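Local coordinates for protein apical membrane antigen 1 (Babesia divergens, PDB 4APM) that probably acts in host red-cell invasion as a surface receptor of the parasite, binding a rhoptry neck protein at the moving junction, at residues 19-24 and 346-351; 45-50 and 147-152; 338-343 and 402-407; 64-69 and 200-205. One frame throughout, in Å; residues are numbered along the deposited sequence.

Contact 1. Residues 19-24 and 346-351; sequences FDLAKS and TAVGSP
Phe19 and Leu21 make a buried, apolar side-chain contact with Thr346 and Val348 near the centre of this three-domain piece of the protein. Residues 19-24 lead into and form the short helix 21-24. Residues 346-351 run off the end of strand 342-346 into a loop. The two segments stay well apart as backbones, with the CA atoms of Leu21 and Val348 8.8 Å apart. No hydrogen bond joins them.

Two touches carry most of the contact. Thr346 CG2 sits at the rim of the Phe19 ring, near its plane, and is 3.8 Å from both CD1 and CE1. The two side chains meet at about a right angle. Leu21 lies alongside Val348, with the two side chains running in opposite senses. Leu21 CD2 is 4.0 Å from both Val348 CG1 and Val348 CG2, so one methyl rests across the fork of the valine. Leu21 CD1 also comes within 4.3 Å of Thr346 CB.

The torsion of Thr346 (chi1 83°) divides its two branches. CG2 lies beside the backbone N and faces the phenyl ring. OG1 turns back over its own loop, where Val348 N and Gly349 N each reach it at 3.4 Å in weak hydrogen bonds. Asp20 stands at the N-cap position of the helix, and its backbone O accepts from Lys23 N and Ser24 N. Trp316 borders the same patch and bonds Phe19 O through its NE1.

Several polar atoms here have partners outside the contact: Lys195 bonds Ala347 O and Gly349 O. What passes between the segments is dispersion and the exclusion of water.

Contact 2. Residues 45-50 and 147-152; sequences RMPTGK and RYPFVY
The two chains come closest as backbones at Pro47 and Pro149, whose CA atoms are 6.6 Å apart, and no backbone hydrogen bond crosses between them. Residues 45-50 leave the end of strand 42-46, while residues 147-152 lead into strand 150-153 of another sheet.

Met46 spans the gap with its sulfur. Its CG is folded in between the backbone N and the carbonyl carbon (chi1 69°), and the chain beyond is extended. This carries SD to 3.6 Å from Arg147 N. The N-H points almost straight at the sulfur, at 162°, but the bond is weak. Nearer the backbone, Met46 CB lies 3.9 Å from Arg147 O. Arg147 therefore meets Met46 with its backbone. Its guanidinium leads away, with NE bonded to Gly134 O and NH1 to Thr144 O.

Next to this, the two proline rings pack at a slant. Pro47 CG is 4.0 Å from Pro149 CB and equally far from Pro149 CG. Tyr204 of the neighbouring strand also touches Pro149, and Asp32 lies against Pro47.

Between these two segments, ring packing and one weak N-H to sulfur bond make the link.

Contact 3. Residues 338-343 and 402-407; sequences IDAGSF and HEKYSE. With ACT (acetate ion), chain D.
Ala340 packs onto strand 400-406 from a type II beta turn, Asp339 to Ser342, that joins strands 335-339 and 342-346. Strands 335-339 and 400-406 are the two outermost strands of one seven-stranded mixed sheet. The contact brings the end of the first, and the turn after it, against the second. Ala340 and Ser406 have their CA atoms 5.2 Å apart, yet no direct hydrogen bond crosses.

Ala340 has the most surface buried. Its CB points at the strand and rests 3.5 Å from Tyr405 O. It also meets the aliphatic part of Lys404, with CB 4.1 Å from CE.

Ser406 comes second. Its CB and OG lie against the tip of Ile338, whose CD1 is 3.9 Å from Ser406 OG. The hydroxyl is not left to this apolar partner, since it bonds Gly410 O and Cys409 N. Ile338 also packs on Tyr412, which lies in the strand next to 400-406.

Lys404 closes the outer, more exposed side. Its chain leaves with CG anti to the backbone N (chi1 -175°). Bent at chi2, it runs across to the turn and carries CE alongside Ala340 CB. A water accepts from Lys404 NZ and lies within bonding distance of Asp339 OD1 and Ala340 O, bridging the two segments. Lys404 NZ also donates to an acetate, probably from the crystallisation liquor, at 2.7 Å from its OXT.

Contact 4. Residues 64-69 and 200-205; sequences ADFLNR and AHLYYG
Phe66 and Leu67 are the two central residues of a type I beta turn, Asp65 to Asn68, and both point towards strand 202-205 of a five-stranded antiparallel sheet. The turn belongs to the long loop between strands 56-60 and 111-112. The backbones are distant, with the CA atoms of Leu67 and Leu202 10.5 Å apart.

The tight part is apolar and centres on Phe66 and Leu202, both buried. They approach from opposite directions, and Leu202 CD2 meets the edge of the phenyl ring in its plane, 4.0 Å from CE1. Phe66 gets there with CG tucked between its backbone N and the carbonyl carbon (chi1 75°). One ring face is covered by its own neighbour, as Leu67 CD2 sits 3.7 Å above the plane and over the centre. Val57, Ile58 and Val151 also pack on Phe66. Leu67 is partly exposed and borders the looser side. Its other branch, CD1, touches Leu202 CD2 at 4.4 Å.

The contact thins out at Tyr204. Its ring and that of Phe66 meet edge to edge without stacking, with CD2 of Tyr204 4.5 Å from CE2 of Phe66. Tyr204 has a further partner in Lys56, a cation-pi contact.

The turn is the looser side. Asp65 is exposed, and a glycerol, probably from the crystallisation liquor, bonds weakly to Phe66 N and Ala64 O. The turn is closed by Asn68 N donating to Asp65 O at 3.0 Å. Asp65 OD2 adds a weak bond from Leu67 N, 3.3 Å long and bent to 144°.

Overall arrangement
From the N terminus, residues 19-24, 45-50 and 64-69 open contacts 1, 2 and 4. Contact 2 closes at 147-152, tying the end of strand 42-46 to the start of 150-153. Contact 4 closes at 200-205, tying the loop after strand 56-60 to strand 202-205. These two cross, and their second segments are neighbouring strands, joined by Phe150 N to Gly205 O. Both nest inside contact 1, which ties helix 21-24 to the loop after strand 342-346. Contact 3 opens at 338-343, crosses contact 1 and closes at 402-407, setting the turn after strand 335-339 on strand 400-406. Contact 1 is central. Contacts 2 and 4 lie opposite contact 3.

Contact 1. Residues 19-24 and 346-351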
# COMPACT_ATOMS: atom_id res chain seq x y z
N PHE A 19 6.33 -7.40 -1.39
CA PHE A 19 5.75 -6.59 -2.46
C PHE A 19 4.79 -7.44 -3.29
O PHE A 19 3.99 -6.94 -4.09
CB PHE A 19 6.86 -5.94 -3.29
CG PHE A 19 7.59 -4.84 -2.56
CD1 PHE A 19 7.04 -3.56 -2.48
CD2 PHE A 19 8.74 -5.12 -1.83
CE1 PHE A 19 7.63 -2.57 -1.69
CE2 PHE A 19 9.38 -4.11 -1.07
CZ PHE A 19 8.82 -2.84 -1.00
N ASP A 20 4.85 -8.75 -3.07
CA ASP A 20 3.91 -9.65 -3.68
C ASP A 20 2.63 -9.64 -2.85
O ASP A 20 2.42 -10.51 -1.97
CB ASP A 20 4.52 -11.05 -3.78
CG ASP A 20 3.68 -12.01 -4.61
OD1 ASP A 20 2.50 -11.70 -4.93
OD2 ASP A 20 4.21 -13.09 -4.94
N LEU A 21 1.81 -8.62 -3.11
CA LEU A 21 0.60 -8.36 -2.33
C LEU A 21 -0.48 -9.47 -2.40
O LEU A 21 -1.27 -9.62 -1.46
CB LEU A 21 0.04 -6.97 -2.70
CG LEU A 21 0.86 -5.82 -2.05
CD1 LEU A 21 0.56 -4.49 -2.71
CD2 LEU A 21 0.55 -5.73 -0.56
N ALA A 22 -0.49 -10.27 -3.48
CA ALA A 22 -1.33 -11.49 -3.52
C ALA A 22 -1.00 -12.43 -2.35
O ALA A 22 -1.89 -13.07 -1.78
CB ALA A 22 -1.19 -12.23 -4.86
N LYS A 23 0.29 -12.54 -2.01
CA LYS A 23 0.71 -13.36 -0.85
C LYS A 23 0.65 -12.62 0.49
O LYS A 23 0.17 -13.18 1.45
CB LYS A 23 2.12 -13.90 -1.01
CG LYS A 23 2.37 -14.74 -2.25
CD LYS A 23 3.70 -15.48 -2.04
CE LYS A 23 4.38 -15.82 -3.35
NZ LYS A 23 3.61 -16.80 -4.17
N SER A 24 1.27 -11.44 0.58
CA SER A 24 1.40 -10.74 1.87
C SER A 24 0.09 -10.12 2.37
O SER A 24 -0.14 -10.05 3.58
CB SER A 24 2.46 -9.67 1.78
OG SER A 24 2.11 -8.74 0.79
N THR A 346 3.33 1.61 -2.80
CA THR A 346 2.33 0.57 -2.97
C THR A 346 0.96 1.03 -2.44
O THR A 346 0.88 2.01 -1.67
CB THR A 346 2.71 -0.77 -2.30
OG1 THR A 346 2.39 -0.72 -0.92
CG2 THR A 346 4.20 -1.11 -2.45
N ALA A 347 -0.10 0.35 -2.91
CA ALA A 347 -1.46 0.69 -2.52
C ALA A 347 -1.74 0.48 -1.01
O ALA A 347 -2.74 1.01 -0.50
CB ALA A 347 -2.47 -0.11 -3.35
N VAL A 348 -0.93 -0.32 -0.30
CA VAL A 348 -1.24 -0.50 1.14
C VAL A 348 -0.46 0.46 2.03
O VAL A 348 -0.88 0.73 3.18
CB VAL A 348 -1.04 -1.94 1.65
CG1 VAL A 348 -1.92 -2.92 0.89
CG2 VAL A 348 0.41 -2.35 1.56
N GLY A 349 0.64 0.97 1.49
CA GLY A 349 1.64 1.68 2.26
C GLY A 349 1.36 3.17 2.34
O GLY A 349 0.48 3.70 1.66
N SER A 350 2.13 3.85 3.17
CA SER A 350 2.02 5.28 3.29
C SER A 350 2.03 6.00 1.93
O SER A 350 2.82 5.68 1.04
CB SER A 350 3.14 5.83 4.16
OG SER A 350 2.84 7.19 4.41
N PRO A 351 1.16 6.99 1.77
CA PRO A 351 1.22 7.92 0.62
C PRO A 351 2.29 9.04 0.71
O PRO A 351 2.41 9.85 -0.23
CB PRO A 351 -0.18 8.57 0.65
CG PRO A 351 -0.55 8.59 2.11
CD PRO A 351 -0.01 7.27 2.65

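Contact 2. Residues 45-50 and 147-152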
# COMPACT_ATOMS: atom_id res chain seq x y z
N ARG A 45 -20.39 -10.80 3.11
CA ARG A 45 -19.01 -10.56 2.74
C ARG A 45 -18.32 -9.67 3.78
O ARG A 45 -18.95 -8.82 4.42
CB ARG A 45 -18.93 -9.92 1.36
CG ARG A 45 -19.41 -10.81 0.24
CD ARG A 45 -19.20 -10.12 -1.09
NE ARG A 45 -17.86 -10.37 -1.62
CZ ARG A 45 -17.32 -9.71 -2.63
NH1 ARG A 45 -17.99 -8.73 -3.22
NH2 ARG A 45 -16.08 -10.00 -3.03
N MET A 46 -17.02 -9.85 3.92
CA MET A 46 -16.23 -9.09 4.85
C MET A 46 -14.78 -8.96 4.34
O MET A 46 -14.34 -9.77 3.53
CB MET A 46 -16.24 -9.77 6.21
CG MET A 46 -15.49 -11.07 6.20
SD MET A 46 -15.78 -11.89 7.76
CE MET A 46 -14.34 -12.91 7.84
N PRO A 47 -14.04 -7.93 4.84
CA PRO A 47 -12.61 -7.79 4.58
C PRO A 47 -11.82 -8.90 5.25
O PRO A 47 -12.18 -9.34 6.35
CB PRO A 47 -12.25 -6.44 5.24
CG PRO A 47 -13.57 -5.78 5.60
CD PRO A 47 -14.55 -6.90 5.76
N THR A 48 -10.73 -9.32 4.61
CA THR A 48 -9.91 -10.39 5.15
C THR A 48 -8.44 -10.15 4.84
O THR A 48 -7.62 -11.00 5.07
CB THR A 48 -10.31 -11.77 4.55
OG1 THR A 48 -10.21 -11.70 3.13
CG2 THR A 48 -11.74 -12.12 4.89
N GLY A 49 -8.13 -8.99 4.26
CA GLY A 49 -6.75 -8.68 3.91
C GLY A 49 -5.79 -8.65 5.10
O GLY A 49 -6.18 -8.24 6.20
N LYS A 50 -4.55 -9.09 4.85
CA LYS A 50 -3.57 -9.34 5.89
C LYS A 50 -2.64 -8.13 6.22
O LYS A 50 -1.98 -8.10 7.28
CB LYS A 50 -2.75 -10.58 5.54
CG LYS A 50 -3.52 -11.91 5.68
CD LYS A 50 -2.68 -13.12 5.29
CE LYS A 50 -2.09 -12.95 3.89
NZ LYS A 50 -1.65 -14.22 3.22
N ARG A 147 -16.63 -10.99 11.12
CA ARG A 147 -15.98 -9.94 11.91
C ARG A 147 -16.01 -8.60 11.18
O ARG A 147 -16.03 -8.57 9.96
CB ARG A 147 -14.54 -10.31 12.26
CG ARG A 147 -14.39 -11.57 13.14
CD ARG A 147 -14.98 -11.40 14.53
NE ARG A 147 -14.72 -12.59 15.33
CZ ARG A 147 -15.57 -13.62 15.46
NH1 ARG A 147 -16.78 -13.59 14.90
NH2 ARG A 147 -15.21 -14.69 16.15
N TYR A 148 -16.07 -7.51 11.93
CA TYR A 148 -16.18 -6.18 11.34
C TYR A 148 -14.77 -5.66 11.01
O TYR A 148 -13.79 -6.14 11.60
CB TYR A 148 -16.85 -5.24 12.33
CG TYR A 148 -18.27 -5.59 12.68
CD1 TYR A 148 -19.31 -5.19 11.87
CD2 TYR A 148 -18.58 -6.27 13.87
CE1 TYR A 148 -20.62 -5.47 12.19
CE2 TYR A 148 -19.89 -6.59 14.19
CZ TYR A 148 -20.90 -6.17 13.34
OH TYR A 148 -22.21 -6.43 13.64
N PRO A 149 -14.66 -4.65 10.11
CA PRO A 149 -13.36 -4.00 9.93
C PRO A 149 -13.03 -3.03 11.08
O PRO A 149 -13.92 -2.65 11.86
CB PRO A 149 -13.52 -3.23 8.62
CG PRO A 149 -14.99 -3.19 8.32
CD PRO A 149 -15.73 -3.97 9.37
N PHE A 150 -11.75 -2.68 11.20
CA PHE A 150 -11.31 -1.62 12.10
C PHE A 150 -10.63 -0.47 11.33
O PHE A 150 -10.24 -0.62 10.18
CB PHE A 150 -10.34 -2.21 13.11
CG PHE A 150 -8.97 -2.48 12.55
CD1 PHE A 150 -8.69 -3.71 11.95
CD2 PHE A 150 -7.97 -1.49 12.58
CE1 PHE A 150 -7.44 -3.97 11.43
CE2 PHE A 150 -6.72 -1.74 12.03
CZ PHE A 150 -6.45 -2.99 11.47
N VAL A 151 -10.50 0.69 11.95
CA VAL A 151 -9.61 1.74 11.45
C VAL A 151 -8.85 2.19 12.66
O VAL A 151 -9.46 2.46 13.69
CB VAL A 151 -10.42 2.93 10.90
CG1 VAL A 151 -9.47 4.04 10.46
CG2 VAL A 151 -11.34 2.49 9.75
N TYR A 152 -7.53 2.11 12.62
CA TYR A 152 -6.77 2.58 13.76
C TYR A 152 -6.24 3.98 13.43
O TYR A 152 -5.59 4.17 12.40
CB TYR A 152 -5.61 1.64 14.11
CG TYR A 152 -4.73 2.19 15.23
CD1 TYR A 152 -5.21 2.27 16.54
CD2 TYR A 152 -3.49 2.72 14.97
CE1 TYR A 152 -4.43 2.76 17.57
CE2 TYR A 152 -2.70 3.20 15.99
CZ TYR A 152 -3.18 3.22 17.29
OH TYR A 152 -2.40 3.76 18.29

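Contact 3. Residues 338-343 and 402-407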
# COMPACT_ATOMS: atom_id res chain seq x y z
N ILE A 338 18.23 1.33 -8.44
CA ILE A 338 18.46 2.57 -7.72
C ILE A 338 18.40 3.77 -8.67
O ILE A 338 18.81 3.68 -9.84
CB ILE A 338 19.74 2.57 -6.83
CG1 ILE A 338 19.72 3.78 -5.89
CG2 ILE A 338 21.01 2.59 -7.67
CD1 ILE A 338 21.04 4.07 -5.21
N ASP A 339 17.80 4.85 -8.20
CA ASP A 339 17.64 6.06 -8.98
C ASP A 339 17.22 7.21 -8.07
O ASP A 339 16.14 7.18 -7.50
CB ASP A 339 16.60 5.84 -10.09
CG ASP A 339 16.41 7.07 -10.95
OD1 ASP A 339 17.39 7.50 -11.60
OD2 ASP A 339 15.29 7.62 -10.96
N ALA A 340 18.09 8.20 -7.89
CA ALA A 340 17.85 9.31 -6.97
C ALA A 340 16.58 10.05 -7.30
O ALA A 340 16.32 10.36 -8.46
CB ALA A 340 19.03 10.28 -6.98
N GLY A 341 15.80 10.38 -6.27
CA GLY A 341 14.55 11.12 -6.43
C GLY A 341 13.32 10.29 -6.76
O GLY A 341 12.20 10.80 -6.76
N SER A 342 13.51 9.01 -7.06
CA SER A 342 12.37 8.14 -7.34
C SER A 342 11.81 7.43 -6.10
O SER A 342 12.58 6.96 -5.24
CB SER A 342 12.71 7.12 -8.42
OG SER A 342 11.77 6.05 -8.39
N PHE A 343 10.48 7.29 -6.03
CA PHE A 343 9.85 6.61 -4.88
C PHE A 343 9.01 5.42 -5.30
O PHE A 343 8.15 5.55 -6.16
CB PHE A 343 9.01 7.59 -4.07
CG PHE A 343 9.83 8.60 -3.30
CD1 PHE A 343 10.31 9.76 -3.91
CD2 PHE A 343 10.14 8.37 -1.95
CE1 PHE A 343 11.06 10.69 -3.20
CE2 PHE A 343 10.88 9.30 -1.24
CZ PHE A 343 11.33 10.47 -1.85
N HIS A 402 29.38 7.41 -14.57
CA HIS A 402 29.27 8.62 -13.77
C HIS A 402 28.97 8.26 -12.36
O HIS A 402 28.66 7.11 -12.05
CB HIS A 402 28.15 9.53 -14.29
CG HIS A 402 28.34 9.99 -15.72
ND1 HIS A 402 28.39 11.30 -16.05
CD2 HIS A 402 28.47 9.27 -16.90
CE1 HIS A 402 28.57 11.41 -17.38
NE2 HIS A 402 28.59 10.16 -17.90
N GLU A 403 29.01 9.26 -11.49
CA GLU A 403 28.66 9.08 -10.10
C GLU A 403 27.53 10.03 -9.78
O GLU A 403 27.51 11.17 -10.25
CB GLU A 403 29.86 9.35 -9.20
CG GLU A 403 30.77 8.15 -9.09
CD GLU A 403 32.20 8.53 -8.75
OE1 GLU A 403 32.40 9.25 -7.75
OE2 GLU A 403 33.12 8.08 -9.47
N LYS A 404 26.56 9.54 -9.02
CA LYS A 404 25.46 10.37 -8.57
C LYS A 404 25.26 10.16 -7.09
O LYS A 404 25.51 9.07 -6.57
CB LYS A 404 24.18 10.02 -9.36
CG LYS A 404 23.00 10.92 -9.04
CD LYS A 404 22.33 11.42 -10.31
CE LYS A 404 21.07 12.20 -9.97
NZ LYS A 404 20.11 12.30 -11.10
N TYR A 405 24.83 11.21 -6.41
CA TYR A 405 24.47 11.12 -5.01
C TYR A 405 23.07 10.56 -4.83
O TYR A 405 22.16 10.97 -5.53
CB TYR A 405 24.53 12.50 -4.36
CG TYR A 405 24.15 12.49 -2.90
CD1 TYR A 405 25.06 12.07 -1.92
CD2 TYR A 405 22.89 12.90 -2.49
CE1 TYR A 405 24.70 12.04 -0.58
CE2 TYR A 405 22.53 12.89 -1.16
CZ TYR A 405 23.43 12.46 -0.21
OH TYR A 405 23.06 12.46 1.13
N SER A 406 22.90 9.67 -3.85
CA SER A 406 21.57 9.29 -3.33
C SER A 406 21.52 9.44 -1.82
O SER A 406 22.46 9.05 -1.15
CB SER A 406 21.25 7.84 -3.70
OG SER A 406 21.77 6.95 -2.73
N GLU A 407 20.41 9.96 -1.29
CA GLU A 407 20.21 10.03 0.16
C GLU A 407 20.32 8.67 0.85
O GLU A 407 20.63 8.61 2.04
CB GLU A 407 18.85 10.63 0.50
CG GLU A 407 18.82 12.15 0.56
CD GLU A 407 17.45 12.68 0.96
OE1 GLU A 407 16.63 11.89 1.48
OE2 GLU A 407 17.17 13.89 0.75
C ACT D . 20.10 9.24 -13.40
O ACT D . 20.32 9.06 -14.61
OXT ACT D . 19.79 10.37 -12.96
CH3 ACT D . 20.23 8.09 -12.44
O HOH W 1 17.62 10.38 -10.93

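Contact 4. Residues 64-69 and 200-205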
# COMPACT_ATOMS: atom_id res chain seq x y z
N ALA A 64 -20.02 13.42 6.11
CA ALA A 64 -19.59 13.22 7.49
C ALA A 64 -18.31 12.38 7.51
O ALA A 64 -18.19 11.43 6.75
CB ALA A 64 -20.70 12.54 8.29
N ASP A 65 -17.37 12.73 8.39
CA ASP A 65 -16.19 11.88 8.62
C ASP A 65 -16.62 10.43 8.92
O ASP A 65 -17.53 10.20 9.73
CB ASP A 65 -15.31 12.40 9.74
CG ASP A 65 -14.06 11.56 9.94
OD1 ASP A 65 -13.22 11.50 9.01
OD2 ASP A 65 -13.91 10.94 11.00
N PHE A 66 -16.00 9.47 8.22
CA PHE A 66 -16.47 8.10 8.29
C PHE A 66 -16.31 7.49 9.67
O PHE A 66 -16.97 6.51 9.98
CB PHE A 66 -15.89 7.21 7.18
CG PHE A 66 -14.43 6.80 7.39
CD1 PHE A 66 -13.45 7.76 7.64
CD2 PHE A 66 -14.06 5.47 7.25
CE1 PHE A 66 -12.12 7.38 7.81
CE2 PHE A 66 -12.72 5.08 7.39
CZ PHE A 66 -11.76 6.04 7.67
N LEU A 67 -15.51 8.12 10.53
CA LEU A 67 -15.31 7.63 11.89
C LEU A 67 -16.36 8.14 12.90
O LEU A 67 -16.33 7.74 14.07
CB LEU A 67 -13.88 7.92 12.39
CG LEU A 67 -12.70 7.27 11.62
CD1 LEU A 67 -11.35 7.40 12.34
CD2 LEU A 67 -12.99 5.82 11.28
N ASN A 68 -17.30 8.98 12.44
CA ASN A 68 -18.50 9.29 13.26
C ASN A 68 -19.34 8.05 13.44
O ASN A 68 -19.35 7.19 12.56
CB ASN A 68 -19.35 10.36 12.58
CG ASN A 68 -18.68 11.69 12.56
OD1 ASN A 68 -17.54 11.80 13.00
ND2 ASN A 68 -19.34 12.69 12.00
N ARG A 69 -20.08 7.96 14.55
CA ARG A 69 -20.97 6.82 14.75
C ARG A 69 -22.07 6.78 13.70
O ARG A 69 -22.57 7.82 13.28
CB ARG A 69 -21.59 6.85 16.14
CG ARG A 69 -20.58 6.95 17.25
CD ARG A 69 -21.20 6.59 18.59
NE ARG A 69 -20.22 6.79 19.65
CZ ARG A 69 -19.44 5.83 20.13
NH1 ARG A 69 -19.56 4.57 19.72
NH2 ARG A 69 -18.56 6.14 21.07
N ALA A 200 -2.90 10.08 6.52
CA ALA A 200 -1.94 9.02 6.26
C ALA A 200 -1.76 8.16 7.52
O ALA A 200 -1.21 7.08 7.47
CB ALA A 200 -0.61 9.60 5.84
N HIS A 201 -2.26 8.66 8.63
CA HIS A 201 -1.96 8.09 9.95
C HIS A 201 -3.08 7.15 10.34
O HIS A 201 -3.04 6.54 11.40
CB HIS A 201 -1.81 9.23 11.00
CG HIS A 201 -3.02 10.16 11.08
ND1 HIS A 201 -3.27 11.12 10.15
CD2 HIS A 201 -4.07 10.24 12.01
CE1 HIS A 201 -4.42 11.77 10.47
NE2 HIS A 201 -4.91 11.23 11.59
N LEU A 202 -4.09 7.05 9.48
CA LEU A 202 -5.18 6.09 9.64
C LEU A 202 -4.83 4.76 8.96
O LEU A 202 -4.23 4.73 7.87
CB LEU A 202 -6.48 6.66 9.06
CG LEU A 202 -7.46 7.42 9.96
CD1 LEU A 202 -6.79 8.32 11.01
CD2 LEU A 202 -8.48 8.21 9.16
N TYR A 203 -5.21 3.66 9.62
CA TYR A 203 -5.01 2.32 9.08
C TYR A 203 -6.35 1.61 9.01
O TYR A 203 -6.94 1.31 10.05
CB TYR A 203 -4.12 1.52 10.02
CG TYR A 203 -2.73 2.05 10.17
CD1 TYR A 203 -2.47 3.19 10.92
CD2 TYR A 203 -1.66 1.38 9.57
CE1 TYR A 203 -1.20 3.67 11.05
CE2 TYR A 203 -0.38 1.83 9.72
CZ TYR A 203 -0.16 2.98 10.47
OH TYR A 203 1.12 3.43 10.58
N TYR A 204 -6.82 1.34 7.80
CA TYR A 204 -8.02 0.51 7.59
C TYR A 204 -7.58 -0.95 7.46
O TYR A 204 -6.67 -1.27 6.70
CB TYR A 204 -8.73 0.95 6.31
CG TYR A 204 -10.09 0.30 6.07
CD1 TYR A 204 -10.19 -0.98 5.52
CD2 TYR A 204 -11.26 0.98 6.35
CE1 TYR A 204 -11.43 -1.56 5.27
CE2 TYR A 204 -12.51 0.40 6.13
CZ TYR A 204 -12.59 -0.87 5.60
OH TYR A 204 -13.80 -1.44 5.37
N GLY A 205 -8.25 -1.85 8.15
CA GLY A 205 -7.89 -3.24 7.98
C GLY A 205 -8.96 -4.18 8.45
O GLY A 205 -10.03 -3.75 8.91